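Local coordinates for polyketide biosynthesis cytochrome P450 PksS (Bacillus subtilis, PDB 4YZR), which is a haem-dependent cytochrome P450 monooxygenase that acts on dihydrobacillaene in the biosynthesis of the polyketide antibiotic bacillaene, at residues K209-L212 / I213-L216. Residues are numbered along the deposited sequence; the frame is centred on the assembly and turned at random.
Sequences KDDL and ISKL
Asp211 and Ser214 meet through their side chains at the start of helix 212-218: Ser214 OG donates to Asp211 OD1 at 2.8 Å, arriving on the syn side but 34° out of the carboxylate plane. The other oxygen reaches the backbone. Ser214 N binds Asp211 OD2 from above that plane, also at 2.8 Å, while Ile213 N makes a weak, bent bond to the same oxygen. Aspartate suits this N-cap position because its short side chain, with CG set between the backbone N and the carbonyl carbon (chi1 63°), folds back over the amides of the first turn; its negative charge should also be favoured by the helix dipole. OD2 also forms a salt bridge with Arg204 of helix 183-206, so the cap ties this helix start to the preceding helix. Ser214 OG also accepts a nearly straight bond from Lys209 N (2.8 Å, 166°), a double role that a hydroxyl can play, since it donates one proton and accepts another, and so closes the loop ahead of the cap.

Behind the buried cap the first helical bonds follow, Lys215 N to Asp211 O at 3.0 Å and Leu216 N to Leu212 O at 2.9 Å. One turn apart, Leu212 CG lies 4.1 Å from Leu216 CD1, and these branched apolar chains, with Ile213, fit the interior: Leu212 packs on helix 148-158, Ile213 and Leu216 on helix 228-259. The other side is looser. Lys215 rests CB and CG against Asp211 O, with CB near Leu212 O too, before its long chain, bent at chi3, leads the ammonium away, as suits an exposed position. Lys209, itself exposed, touches Ser214 OG through CB at 3.9 Å and leads its amine away from the helix.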
loop_
_atom_site.group_PDB
_atom_site.type_symbol
_atom_site.label_atom_id
_atom_site.label_comp_id
_atom_site.label_asym_id
_atom_site.label_seq_id
_atom_site.Cartn_x
_atom_site.Cartn_y
_atom_site.Cartn_z
ATOM N N LYS A 209 -8.743 -23.512 11.546
ATOM C CA LYS A 209 -9.854 -23.223 10.707
ATOM C C LYS A 209 -9.357 -22.812 9.338
ATOM O O LYS A 209 -8.170 -22.775 9.078
ATOM C CB LYS A 209 -10.734 -22.108 11.304
ATOM C CG LYS A 209 -11.023 -22.201 12.806
ATOM C CD LYS A 209 -12.064 -23.246 13.140
ATOM C CE LYS A 209 -12.458 -23.116 14.600
ATOM N NZ LYS A 209 -13.374 -24.195 15.031
ATOM N N ASP A 210 -10.294 -22.485 8.486
ATOM C CA ASP A 210 -10.044 -22.113 7.150
ATOM C C ASP A 210 -9.871 -20.567 7.151
ATOM O O ASP A 210 -10.778 -19.799 6.826
ATOM C CB ASP A 210 -11.280 -22.461 6.324
ATOM C CG ASP A 210 -11.030 -22.430 4.881
ATOM O OD1 ASP A 210 -9.843 -22.383 4.533
ATOM O OD2 ASP A 210 -12.015 -22.443 4.095
ATOM N N ASP A 211 -8.676 -20.146 7.472
ATOM C CA ASP A 211 -8.328 -18.704 7.478
ATOM C C ASP A 211 -6.817 -18.614 7.502
ATOM O O ASP A 211 -6.053 -19.563 7.839
ATOM C CB ASP A 211 -8.873 -17.982 8.761
ATOM C CG ASP A 211 -8.255 -18.547 10.003
ATOM O OD1 ASP A 211 -8.740 -19.521 10.574
ATOM O OD2 ASP A 211 -7.222 -18.093 10.527
ATOM N N LEU A 212 -6.310 -17.441 7.260
ATOM C CA LEU A 212 -4.894 -17.251 7.116
ATOM C C LEU A 212 -4.179 -17.298 8.404
ATOM O O LEU A 212 -2.945 -17.704 8.394
ATOM C CB LEU A 212 -4.653 -15.935 6.360
ATOM C CG LEU A 212 -3.192 -15.578 6.052
ATOM C CD1 LEU A 212 -2.613 -16.668 5.215
ATOM C CD2 LEU A 212 -3.236 -14.269 5.218
ATOM N N ILE A 213 -4.726 -16.984 9.579
ATOM C CA ILE A 213 -4.011 -17.104 10.793
ATOM C C ILE A 213 -3.753 -18.616 11.027
ATOM O O ILE A 213 -2.588 -19.042 11.306
ATOM C CB ILE A 213 -4.728 -16.512 12.017
ATOM C CG1 ILE A 213 -4.822 -14.994 11.781
ATOM C CG2 ILE A 213 -3.991 -16.856 13.304
ATOM C CD1 ILE A 213 -5.655 -14.328 12.794
ATOM N N SER A 214 -4.766 -19.465 10.801
ATOM C CA SER A 214 -4.588 -20.897 10.955
ATOM C C SER A 214 -3.528 -21.363 9.983
ATOM O O SER A 214 -2.604 -22.192 10.417
ATOM C CB SER A 214 -5.878 -21.562 10.584
ATOM O OG SER A 214 -6.884 -21.356 11.601
ATOM N N LYS A 215 -3.561 -20.953 8.753
ATOM C CA LYS A 215 -2.609 -21.413 7.754
ATOM C C LYS A 215 -1.178 -20.970 8.132
ATOM O O LYS A 215 -0.206 -21.752 7.921
ATOM C CB LYS A 215 -2.948 -20.946 6.377
ATOM C CG LYS A 215 -4.195 -21.572 5.740
ATOM C CD LYS A 215 -4.359 -21.167 4.233
ATOM C CE LYS A 215 -3.064 -21.464 3.413
ATOM N NZ LYS A 215 -2.986 -21.520 1.885
ATOM N N LEU A 216 -0.915 -19.769 8.669
ATOM C CA LEU A 216 0.422 -19.314 9.067
ATOM C C LEU A 216 0.910 -20.089 10.258
ATOM O O LEU A 216 2.107 -20.384 10.366
ATOM C CB LEU A 216 0.448 -17.814 9.339
ATOM C CG LEU A 216 0.486 -16.966 8.100
ATOM C CD1 LEU A 216 0.174 -15.531 8.461
ATOM C CD2 LEU A 216 1.882 -17.016 7.495
#